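Local coordinates for protein spectinomycin phosphotransferase (Legionella pneumophila serogroup 1, PDB 3I0O) that binds ADP, magnesium and spectinomycin and probably transfers a phosphate group from a nucleotide to this antibiotic, at residues R67-S72 with R126-T131; I74-F79 with E224-I229; P101-P106 with N217-N222. All coordinates share one frame; numbering follows the deposited sequence.

Contact 1 of 3, residues R67-S72 with R126-T131. With NI (nickel (II) ion), chain D.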
loop_
_atom_site.group_PDB
_atom_site.type_symbol
_atom_site.label_atom_id
_atom_site.label_comp_id
_atom_site.label_asym_id
_atom_site.label_seq_id
_atom_site.Cartn_x
_atom_site.Cartn_y
_atom_site.Cartn_z
ATOM N N ARG A 67 4.681 16.559 2.129
ATOM C CA ARG A 67 5.027 17.965 2.254
ATOM C C ARG A 67 6.479 18.088 1.761
ATOM O O ARG A 67 6.831 19.017 1.034
ATOM C CB ARG A 67 4.889 18.377 3.719
ATOM C CG ARG A 67 5.036 19.840 4.005
ATOM C CD ARG A 67 3.873 20.366 4.852
ATOM N NE ARG A 67 3.526 19.514 5.990
ATOM C CZ ARG A 67 4.372 19.122 6.940
ATOM N NH1 ARG A 67 5.645 19.495 6.907
ATOM N NH2 ARG A 67 3.930 18.359 7.933
ATOM N N LEU A 68 7.301 17.114 2.132
ATOM C CA LEU A 68 8.699 17.081 1.726
ATOM C C LEU A 68 8.821 16.784 0.226
ATOM O O LEU A 68 9.710 17.316 -0.458
ATOM C CB LEU A 68 9.436 16.019 2.540
ATOM C CG LEU A 68 10.872 15.617 2.190
ATOM C CD1 LEU A 68 11.801 16.827 2.211
ATOM C CD2 LEU A 68 11.332 14.577 3.195
ATOM N N LEU A 69 7.926 15.939 -0.284
ATOM C CA LEU A 69 7.928 15.586 -1.700
ATOM C C LEU A 69 7.438 16.761 -2.544
ATOM O O LEU A 69 7.967 17.019 -3.622
ATOM C CB LEU A 69 7.039 14.364 -1.951
ATOM C CG LEU A 69 7.466 13.064 -1.274
ATOM C CD1 LEU A 69 6.382 11.992 -1.456
ATOM C CD2 LEU A 69 8.818 12.621 -1.853
ATOM N N HIS A 70 6.419 17.467 -2.065
ATOM C CA HIS A 70 5.915 18.612 -2.806
ATOM C C HIS A 70 7.013 19.690 -2.863
ATOM O O HIS A 70 7.214 20.312 -3.904
ATOM C CB HIS A 70 4.642 19.175 -2.148
ATOM C CG HIS A 70 3.944 20.221 -2.969
ATOM N ND1 HIS A 70 4.348 21.540 -2.996
ATOM C CD2 HIS A 70 2.901 20.133 -3.830
ATOM C CE1 HIS A 70 3.584 22.215 -3.838
ATOM N NE2 HIS A 70 2.700 21.385 -4.360
ATOM N N ASP A 71 7.727 19.890 -1.751
ATOM C CA ASP A 71 8.797 20.889 -1.708
ATOM C C ASP A 71 9.860 20.514 -2.731
ATOM O O ASP A 71 10.443 21.378 -3.393
ATOM C CB ASP A 71 9.482 20.948 -0.332
ATOM C CG ASP A 71 8.589 21.511 0.769
ATOM O OD1 ASP A 71 7.599 22.214 0.480
ATOM O OD2 ASP A 71 8.908 21.257 1.949
ATOM N N SER A 72 10.099 19.211 -2.843
ATOM C CA SER A 72 11.105 18.670 -3.743
ATOM C C SER A 72 10.740 18.716 -5.226
ATOM O O SER A 72 11.511 18.271 -6.077
ATOM C CB SER A 72 11.427 17.240 -3.316
ATOM O OG SER A 72 12.209 16.582 -4.293
ATOM N N ARG A 126 12.681 7.326 -8.619
ATOM C CA ARG A 126 14.084 7.680 -8.411
ATOM C C ARG A 126 14.127 9.013 -7.664
ATOM O O ARG A 126 14.899 9.171 -6.721
ATOM C CB ARG A 126 14.830 7.803 -9.748
ATOM C CG ARG A 126 16.344 8.010 -9.608
ATOM C CD ARG A 126 17.026 6.806 -8.944
ATOM N NE ARG A 126 18.439 7.050 -8.637
ATOM C CZ ARG A 126 19.458 6.831 -9.467
ATOM N NH1 ARG A 126 19.260 6.347 -10.687
ATOM N NH2 ARG A 126 20.687 7.113 -9.068
ATOM N N GLN A 127 13.285 9.960 -8.077
ATOM C CA GLN A 127 13.220 11.270 -7.417
ATOM C C GLN A 127 12.930 11.115 -5.922
ATOM O O GLN A 127 13.579 11.750 -5.085
ATOM C CB GLN A 127 12.115 12.129 -8.032
ATOM C CG GLN A 127 12.544 13.081 -9.122
ATOM C CD GLN A 127 11.386 13.957 -9.587
ATOM O OE1 GLN A 127 10.559 13.542 -10.409
ATOM N NE2 GLN A 127 11.311 15.171 -9.042
ATOM N N ILE A 128 11.941 10.280 -5.599
ATOM C CA ILE A 128 11.564 10.028 -4.213
ATOM C C ILE A 128 12.737 9.427 -3.451
ATOM O O ILE A 128 13.058 9.862 -2.350
ATOM C CB ILE A 128 10.385 9.050 -4.117
ATOM C CG1 ILE A 128 9.154 9.650 -4.788
ATOM C CG2 ILE A 128 10.105 8.726 -2.663
ATOM C CD1 ILE A 128 8.049 8.644 -5.037
ATOM N N HIS A 129 13.375 8.421 -4.037
ATOM C CA HIS A 129 14.518 7.791 -3.391
ATOM C C HIS A 129 15.698 8.750 -3.216
ATOM O O HIS A 129 16.397 8.685 -2.213
ATOM C CB HIS A 129 14.962 6.559 -4.182
ATOM C CG HIS A 129 13.973 5.436 -4.148
ATOM N ND1 HIS A 129 14.087 4.318 -4.946
ATOM C CD2 HIS A 129 12.851 5.261 -3.411
ATOM C CE1 HIS A 129 13.077 3.503 -4.704
ATOM N NE2 HIS A 129 12.313 4.052 -3.776
ATOM N N GLU A 130 15.910 9.641 -4.182
ATOM C CA GLU A 130 17.018 10.588 -4.111
ATOM C C GLU A 130 16.703 11.725 -3.153
ATOM O O GLU A 130 17.593 12.489 -2.782
ATOM C CB GLU A 130 17.334 11.163 -5.496
ATOM C CG GLU A 130 17.872 10.152 -6.504
ATOM C CD GLU A 130 19.373 9.914 -6.391
ATOM O OE1 GLU A 130 19.862 9.643 -5.271
ATOM O OE2 GLU A 130 20.062 9.991 -7.433
ATOM N N THR A 131 15.442 11.828 -2.739
ATOM C CA THR A 131 15.036 12.898 -1.834
ATOM C C THR A 131 15.669 12.825 -0.447
ATOM O O THR A 131 15.583 11.808 0.238
ATOM C CB THR A 131 13.502 12.949 -1.685
ATOM O OG1 THR A 131 12.921 13.404 -2.916
ATOM C CG2 THR A 131 13.104 13.893 -0.551
HETATM NI NI NI D . 1.584 21.896 -6.073
HETATM O O HOH W 1 0.392 20.727 -6.111
#
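Thr131, beside helix 115-130 in the sequence, reaches Leu68, Leu69 and Ser72 at the end of helix 59-71. From its CB, which points to the other helix, two branches divide the work. The hydroxyl turns back to its own helix, where OG1 donates to Gln127 O at 2.8 Å, approaching from 34° outside the carbonyl plane. Ser72 OG stands 3.5 Å from Thr131 OG1, close but not hydrogen-bonded. The methyl branch, anti to the backbone N (OG1 at chi1 -70°), is turned to Leu68, and CG2 rests 3.9 Å from Leu68 CG, the two side chains running alongside in opposite senses. In this kinase-like fold, helix 59-71 follows a strand of the five-stranded sheet and so probably corresponds to the kinase helix C; its last turn here leans on helix 115-130. Deeper in, Leu69 brings its CD2 methyl to 4.2 Å from Ile128 CG2 and equally near CG1 of that isoleucine, while Leu208 of strand 206-209 packs on both residues. On a different side of helix 59-71, His70 NE2 binds a nickel ion at 2.1 Å.

Contact 2 of 3, residues I74-F79 with E224-I229. With ADP (adenosine-5'-diphosphate), chain B.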
loop_
_atom_site.group_PDB
_atom_site.type_symbol
_atom_site.label_atom_id
_atom_site.label_comp_id
_atom_site.label_asym_id
_atom_site.label_seq_id
_atom_site.Cartn_x
_atom_site.Cartn_y
_atom_site.Cartn_z
ATOM N N ILE A 74 8.064 17.165 -6.800
ATOM C CA ILE A 74 7.383 15.989 -7.354
ATOM C C ILE A 74 5.898 16.303 -7.541
ATOM O O ILE A 74 5.176 16.548 -6.576
ATOM C CB ILE A 74 7.541 14.768 -6.425
ATOM C CG1 ILE A 74 9.026 14.455 -6.263
ATOM C CG2 ILE A 74 6.790 13.564 -6.989
ATOM C CD1 ILE A 74 9.318 13.256 -5.403
ATOM N N LYS A 75 5.437 16.302 -8.783
ATOM C CA LYS A 75 4.041 16.628 -9.044
ATOM C C LYS A 75 3.093 15.430 -8.987
ATOM O O LYS A 75 1.898 15.600 -8.787
ATOM C CB LYS A 75 3.916 17.308 -10.409
ATOM C CG LYS A 75 4.548 16.514 -11.536
ATOM C CD LYS A 75 3.914 16.844 -12.878
ATOM C CE LYS A 75 4.510 15.979 -13.988
ATOM N NZ LYS A 75 3.808 16.187 -15.285
ATOM N N GLU A 76 3.636 14.228 -9.154
ATOM C CA GLU A 76 2.843 13.008 -9.151
ATOM C C GLU A 76 2.252 12.582 -7.804
ATOM O O GLU A 76 2.074 11.395 -7.558
ATOM C CB GLU A 76 3.666 11.853 -9.732
ATOM C CG GLU A 76 4.005 11.981 -11.219
ATOM C CD GLU A 76 5.190 12.901 -11.502
ATOM O OE1 GLU A 76 5.863 13.333 -10.539
ATOM O OE2 GLU A 76 5.460 13.183 -12.692
ATOM N N ILE A 77 1.974 13.541 -6.925
ATOM C CA ILE A 77 1.348 13.246 -5.635
ATOM C C ILE A 77 0.150 14.195 -5.489
ATOM O O ILE A 77 0.165 15.312 -6.010
ATOM C CB ILE A 77 2.315 13.453 -4.424
ATOM C CG1 ILE A 77 2.865 14.871 -4.433
ATOM C CG2 ILE A 77 3.446 12.429 -4.461
ATOM C CD1 ILE A 77 3.802 15.162 -3.293
ATOM N N ILE A 78 -0.892 13.753 -4.797
ATOM C CA ILE A 78 -2.065 14.589 -4.628
ATOM C C ILE A 78 -1.908 15.420 -3.366
ATOM O O ILE A 78 -2.032 14.904 -2.259
ATOM C CB ILE A 78 -3.344 13.732 -4.531
ATOM C CG1 ILE A 78 -3.360 12.699 -5.674
ATOM C CG2 ILE A 78 -4.567 14.629 -4.595
ATOM C CD1 ILE A 78 -4.547 11.753 -5.667
ATOM N N PHE A 79 -1.627 16.708 -3.533
ATOM C CA PHE A 79 -1.445 17.589 -2.382
ATOM C C PHE A 79 -2.786 17.934 -1.732
ATOM O O PHE A 79 -3.731 18.345 -2.403
ATOM C CB PHE A 79 -0.714 18.878 -2.786
ATOM C CG PHE A 79 -0.061 19.590 -1.625
ATOM C CD1 PHE A 79 1.095 19.074 -1.041
ATOM C CD2 PHE A 79 -0.614 20.758 -1.098
ATOM C CE1 PHE A 79 1.697 19.705 0.050
ATOM C CE2 PHE A 79 -0.020 21.402 0.001
ATOM C CZ PHE A 79 1.142 20.871 0.575
ATOM N N GLU A 224 0.957 11.384 -18.537
ATOM C CA GLU A 224 1.859 12.168 -17.703
ATOM C C GLU A 224 1.116 12.618 -16.453
ATOM O O GLU A 224 1.709 13.167 -15.524
ATOM C CB GLU A 224 2.406 13.383 -18.463
ATOM C CG GLU A 224 3.426 14.197 -17.676
ATOM C CD GLU A 224 4.746 14.397 -18.421
ATOM O OE1 GLU A 224 4.720 14.911 -19.563
ATOM O OE2 GLU A 224 5.812 14.047 -17.858
ATOM N N SER A 225 -0.187 12.386 -16.429
ATOM C CA SER A 225 -0.950 12.742 -15.256
ATOM C C SER A 225 -1.243 11.471 -14.460
ATOM O O SER A 225 -2.388 11.034 -14.374
ATOM C CB SER A 225 -2.250 13.478 -15.629
ATOM O OG SER A 225 -3.191 12.633 -16.266
ATOM N N ILE A 226 -0.188 10.866 -13.916
ATOM C CA ILE A 226 -0.313 9.670 -13.083
ATOM C C ILE A 226 -0.032 10.156 -11.666
ATOM O O ILE A 226 0.593 11.202 -11.488
ATOM C CB ILE A 226 0.704 8.572 -13.473
ATOM C CG1 ILE A 226 2.123 9.008 -13.121
ATOM C CG2 ILE A 226 0.600 8.285 -14.963
ATOM C CD1 ILE A 226 3.184 8.009 -13.525
ATOM N N TYR A 227 -0.492 9.410 -10.664
ATOM C CA TYR A 227 -0.323 9.812 -9.272
ATOM C C TYR A 227 -0.017 8.668 -8.323
ATOM O O TYR A 227 -0.669 7.627 -8.368
ATOM C CB TYR A 227 -1.597 10.482 -8.773
ATOM C CG TYR A 227 -2.119 11.598 -9.642
ATOM C CD1 TYR A 227 -1.714 12.919 -9.434
ATOM C CD2 TYR A 227 -3.036 11.340 -10.658
ATOM C CE1 TYR A 227 -2.218 13.958 -10.220
ATOM C CE2 TYR A 227 -3.543 12.363 -11.444
ATOM C CZ TYR A 227 -3.133 13.669 -11.222
ATOM O OH TYR A 227 -3.636 14.686 -12.009
ATOM N N ILE A 228 0.966 8.858 -7.450
ATOM C CA ILE A 228 1.272 7.829 -6.471
ATOM C C ILE A 228 0.508 8.199 -5.210
ATOM O O ILE A 228 0.733 9.255 -4.634
ATOM C CB ILE A 228 2.753 7.767 -6.134
ATOM C CG1 ILE A 228 3.564 7.529 -7.409
ATOM C CG2 ILE A 228 2.989 6.662 -5.120
ATOM C CD1 ILE A 228 5.054 7.373 -7.175
ATOM N N ILE A 229 -0.404 7.330 -4.793
ATOM C CA ILE A 229 -1.219 7.575 -3.611
ATOM C C ILE A 229 -0.874 6.633 -2.478
ATOM O O ILE A 229 0.106 5.884 -2.553
ATOM C CB ILE A 229 -2.707 7.400 -3.936
ATOM C CG1 ILE A 229 -2.942 5.996 -4.514
ATOM C CG2 ILE A 229 -3.145 8.468 -4.928
ATOM C CD1 ILE A 229 -4.407 5.664 -4.752
HETATM P PB ADP B . -6.245 2.819 1.292
HETATM O O1B ADP B . -4.949 2.859 2.007
HETATM O O2B ADP B . -7.494 2.601 2.057
HETATM O O3B ADP B . -6.155 1.688 0.138
HETATM P PA ADP B . -5.596 4.618 -0.871
HETATM O O1A ADP B . -4.921 5.904 -0.595
HETATM O O2A ADP B . -4.796 3.476 -1.362
HETATM O O3A ADP B . -6.418 4.197 0.465
HETATM O "O5'" ADP B . -6.794 4.884 -1.923
HETATM C "C5'" ADP B . -7.700 3.822 -2.294
HETATM C "C4'" ADP B . -8.567 4.219 -3.498
HETATM O "O4'" ADP B . -9.255 5.459 -3.258
HETATM C "C3'" ADP B . -7.789 4.474 -4.800
HETATM O "O3'" ADP B . -7.759 3.271 -5.584
HETATM C "C2'" ADP B . -8.688 5.506 -5.499
HETATM O "O2'" ADP B . -9.741 4.820 -6.205
HETATM C "C1'" ADP B . -9.317 6.358 -4.379
HETATM N N9 ADP B . -8.668 7.697 -4.185
HETATM C C8 ADP B . -7.591 8.028 -3.392
HETATM N N7 ADP B . -7.257 9.285 -3.440
HETATM C C5 ADP B . -8.171 9.842 -4.326
HETATM C C6 ADP B . -8.371 11.182 -4.830
HETATM N N6 ADP B . -7.608 12.209 -4.472
HETATM N N1 ADP B . -9.394 11.388 -5.716
HETATM C C2 ADP B . -10.170 10.348 -6.082
HETATM N N3 ADP B . -10.080 9.068 -5.682
HETATM C C4 ADP B . -9.044 8.883 -4.791
HETATM O O HOH W 2 -0.605 11.357 -3.557
#
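The backbone carbonyl of Glu76 and the amide of Ile228 form the direct hydrogen bond of this contact, with Ile228 N 2.8 Å from Glu76 O and an N-H...O angle of 167°. The same oxygen also receives a CA-H...O contact from Tyr227, whose CA lies 3.3 Å away, so one carbonyl takes a hydrogen bond and a weaker CA-H contact from successive residues of strand 226-228. That strand is the second arm of a β-hairpin begun by strand 218-220, and it runs into Asp230, a magnesium ligand. Residues 74-79, between helix 59-71 and strand 90-91, probably correspond to the loop that follows helix C in the protein kinase fold, here lying against the hairpin. Further along, a water extends the pairing: it accepts from Ile78 N and donates to Ile228 O, each at 2.7 Å. Ile228 O has a second donor, Trp231 NE1. The carboxylate of Glu76 is held elsewhere, with OE2 bonded to Gln120 NE2, while its CG lies 3.5 Å from Ile226 O. At the outer end Lys75 and Glu224 form only a long salt bridge, their chains crossing at about a right angle.

Toward the nucleotide the contact becomes apolar. Ile78 carries its CG1 anti to the carbonyl carbon (chi1 -48°), which sets this branch against Tyr227 and sends CD1 on to Ile229 CG2, 3.6 Å away. The two isoleucines run alongside each other in the same sense. Both reach ADP: Ile78 CD1 comes within 3.3 Å of the adenine N6, and Ile229 CD1 touches the ribose at C3', 3.6 Å away.

Contact 3 of 3, residues P101-P106 with N217-N222. With MG (magnesium ion), chain E; ADP (adenosine-5'-diphosphate), chain B.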
loop_
_atom_site.group_PDB
_atom_site.type_symbol
_atom_site.label_atom_id
_atom_site.label_comp_id
_atom_site.label_asym_id
_atom_site.label_seq_id
_atom_site.Cartn_x
_atom_site.Cartn_y
_atom_site.Cartn_z
ATOM N N PRO A 101 -8.160 17.229 -3.849
ATOM C CA PRO A 101 -9.058 17.467 -4.978
ATOM C C PRO A 101 -9.421 16.045 -5.440
ATOM O O PRO A 101 -8.693 15.092 -5.143
ATOM C CB PRO A 101 -8.169 18.194 -5.979
ATOM C CG PRO A 101 -6.784 17.693 -5.649
ATOM C CD PRO A 101 -6.785 17.669 -4.142
ATOM N N PHE A 102 -10.532 15.884 -6.148
ATOM C CA PHE A 102 -10.919 14.563 -6.604
ATOM C C PHE A 102 -10.280 14.271 -7.949
ATOM O O PHE A 102 -10.368 15.085 -8.870
ATOM C CB PHE A 102 -12.439 14.465 -6.731
ATOM C CG PHE A 102 -12.951 13.052 -6.810
ATOM C CD1 PHE A 102 -13.401 12.402 -5.674
ATOM C CD2 PHE A 102 -12.973 12.370 -8.026
ATOM C CE1 PHE A 102 -13.872 11.082 -5.738
ATOM C CE2 PHE A 102 -13.439 11.055 -8.102
ATOM C CZ PHE A 102 -13.892 10.411 -6.953
ATOM N N ILE A 103 -9.633 13.111 -8.049
ATOM C CA ILE A 103 -8.972 12.663 -9.280
ATOM C C ILE A 103 -9.782 11.471 -9.828
ATOM O O ILE A 103 -9.922 10.447 -9.162
ATOM C CB ILE A 103 -7.512 12.208 -8.983
ATOM C CG1 ILE A 103 -6.725 13.347 -8.331
ATOM C CG2 ILE A 103 -6.827 11.734 -10.269
ATOM C CD1 ILE A 103 -6.495 14.535 -9.224
ATOM N N HIS A 104 -10.308 11.602 -11.039
ATOM C CA HIS A 104 -11.128 10.542 -11.636
ATOM C C HIS A 104 -10.390 9.342 -12.248
ATOM O O HIS A 104 -11.003 8.311 -12.536
ATOM C CB HIS A 104 -12.066 11.156 -12.689
ATOM C CG HIS A 104 -13.164 11.989 -12.102
ATOM N ND1 HIS A 104 -14.326 11.442 -11.598
ATOM C CD2 HIS A 104 -13.254 13.323 -11.884
ATOM C CE1 HIS A 104 -15.082 12.401 -11.092
ATOM N NE2 HIS A 104 -14.453 13.553 -11.253
ATOM N N ALA A 105 -9.084 9.466 -12.442
ATOM C CA ALA A 105 -8.306 8.381 -13.027
ATOM C C ALA A 105 -8.481 7.054 -12.294
ATOM O O ALA A 105 -8.643 7.020 -11.076
ATOM C CB ALA A 105 -6.837 8.759 -13.055
ATOM N N PRO A 106 -8.466 5.937 -13.036
ATOM C CA PRO A 106 -8.617 4.616 -12.416
ATOM C C PRO A 106 -7.241 4.192 -11.895
ATOM O O PRO A 106 -6.229 4.777 -12.286
ATOM C CB PRO A 106 -9.073 3.756 -13.584
ATOM C CG PRO A 106 -8.260 4.333 -14.730
ATOM C CD PRO A 106 -8.406 5.830 -14.509
ATOM N N ASN A 217 -1.893 1.429 -6.019
ATOM C CA ASN A 217 -1.558 2.710 -5.430
ATOM C C ASN A 217 -1.025 3.699 -6.441
ATOM O O ASN A 217 -0.245 4.592 -6.117
ATOM C CB ASN A 217 -0.591 2.523 -4.263
ATOM C CG ASN A 217 -1.284 1.952 -3.037
ATOM O OD1 ASN A 217 -2.425 2.316 -2.749
ATOM N ND2 ASN A 217 -0.606 1.066 -2.307
ATOM N N VAL A 218 -1.457 3.520 -7.681
ATOM C CA VAL A 218 -1.102 4.423 -8.766
ATOM C C VAL A 218 -2.377 4.748 -9.532
ATOM O O VAL A 218 -3.107 3.848 -9.960
ATOM C CB VAL A 218 -0.085 3.817 -9.754
ATOM C CG1 VAL A 218 0.125 4.775 -10.919
ATOM C CG2 VAL A 218 1.242 3.554 -9.048
ATOM N N LEU A 219 -2.664 6.042 -9.653
ATOM C CA LEU A 219 -3.825 6.495 -10.397
ATOM C C LEU A 219 -3.281 6.873 -11.764
ATOM O O LEU A 219 -2.416 7.738 -11.880
ATOM C CB LEU A 219 -4.478 7.694 -9.711
ATOM C CG LEU A 219 -5.171 7.337 -8.393
ATOM C CD1 LEU A 219 -5.992 8.539 -7.900
ATOM C CD2 LEU A 219 -6.068 6.113 -8.605
ATOM N N VAL A 220 -3.781 6.203 -12.794
ATOM C CA VAL A 220 -3.313 6.421 -14.160
ATOM C C VAL A 220 -4.258 7.278 -14.983
ATOM O O VAL A 220 -5.187 6.770 -15.607
ATOM C CB VAL A 220 -3.112 5.061 -14.874
ATOM C CG1 VAL A 220 -2.376 5.252 -16.187
ATOM C CG2 VAL A 220 -2.361 4.099 -13.951
ATOM N N GLY A 221 -4.010 8.581 -14.981
ATOM C CA GLY A 221 -4.840 9.498 -15.740
ATOM C C GLY A 221 -4.445 9.522 -17.205
ATOM O O GLY A 221 -3.684 8.660 -17.643
ATOM N N ASN A 222 -4.940 10.509 -17.954
ATOM C CA ASN A 222 -4.655 10.612 -19.388
ATOM C C ASN A 222 -3.221 10.273 -19.769
ATOM O O ASN A 222 -2.931 9.143 -20.188
ATOM C CB ASN A 222 -4.996 12.003 -19.923
ATOM C CG ASN A 222 -4.505 12.210 -21.350
ATOM O OD1 ASN A 222 -4.595 11.307 -22.187
ATOM N ND2 ASN A 222 -3.991 13.403 -21.634
HETATM MG MG MG E . -4.177 1.639 -1.476
HETATM P PB ADP B . -6.245 2.819 1.292
HETATM O O1B ADP B . -4.949 2.859 2.007
HETATM O O2B ADP B . -7.494 2.601 2.057
HETATM O O3B ADP B . -6.155 1.688 0.138
HETATM P PA ADP B . -5.596 4.618 -0.871
HETATM O O1A ADP B . -4.921 5.904 -0.595
HETATM O O2A ADP B . -4.796 3.476 -1.362
HETATM O O3A ADP B . -6.418 4.197 0.465
HETATM O "O5'" ADP B . -6.794 4.884 -1.923
HETATM C "C5'" ADP B . -7.700 3.822 -2.294
HETATM C "C4'" ADP B . -8.567 4.219 -3.498
HETATM O "O4'" ADP B . -9.255 5.459 -3.258
HETATM C "C3'" ADP B . -7.789 4.474 -4.800
HETATM O "O3'" ADP B . -7.759 3.271 -5.584
HETATM C "C2'" ADP B . -8.688 5.506 -5.499
HETATM O "O2'" ADP B . -9.741 4.820 -6.205
HETATM C "C1'" ADP B . -9.317 6.358 -4.379
HETATM N N9 ADP B . -8.668 7.697 -4.185
HETATM C C8 ADP B . -7.591 8.028 -3.392
HETATM N N7 ADP B . -7.257 9.285 -3.440
HETATM C C5 ADP B . -8.171 9.842 -4.326
HETATM C C6 ADP B . -8.371 11.182 -4.830
HETATM N N6 ADP B . -7.608 12.209 -4.472
HETATM N N1 ADP B . -9.394 11.388 -5.716
HETATM C C2 ADP B . -10.170 10.348 -6.082
HETATM N N3 ADP B . -10.080 9.068 -5.682
HETATM C C4 ADP B . -9.044 8.883 -4.791
HETATM O O HOH W 3 -4.932 1.357 -3.099
#
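Next to the place where Ile103 meets Leu219, the ring of Phe102 receives the C2 corner of the ADP adenine over the centre of one face, 3.6 Å above its plane. The purine is steeply inclined to the phenyl ring and directs its C2-H at it, as in a CH-pi contact. Phe102 CD2 in turn lies over one face of the His104 imidazole. The base is read as in the hinge of protein kinases, by two backbone groups at its edge: N6 donates to Pro101 O, and Ile103 N reaches ADP N1 at 2.9 Å with a nearly straight N-H...N angle of 176°.

Beyond this hinge the chain turns onto strand 218-220, the first arm of a β-hairpin. The backbones meet in one hydrogen bond, Val220 N to Pro106 O at 2.9 Å. Leu219 CA offers a CA-H contact to the same oxygen. Ala105 directs its methyl at the backbone of the strand, where CB packs 3.4 Å from Gly221 N. Leu219 divides its two methyls between neighbours: CD1 lies 4.1 Å from Ile103 CG2, and CD2 faces Ala105 O. Ile103 and Leu219 both touch Tyr227 as well.

Next to strand 218-220 in the sequence, Asn217 belongs to the metal site. Asp230, a water and two ADP oxygens, O3B and O2A, share the magnesium ion with Asn217, which also touches the bound spectinomycin; its ND2 is fixed by Asp212 O, and its OD1 binds the metal at 2.3 Å.

The three contacts follow one another from a helix pair to the nucleotide site. Centres of contacts 1 and 2 lie about 12 Å apart and those of contacts 2 and 3 about 9 Å, whereas contacts 1 and 3, about 20 Å apart, do not touch. Leu69 O and Ile74 N probably bond where helix 59-71 passes into contact 2; strands 218-220 and 226-228 join contacts 2 and 3 as one two-stranded antiparallel sheet. Along the sequence contact 3 is nested within contact 2, and contact 1 crosses both. Contacts 2 and 3 border ADP, and contact 2 also ties the helix pair of contact 1, about 13 Å from the nucleotide at the Leu69 side chain, to the hairpin.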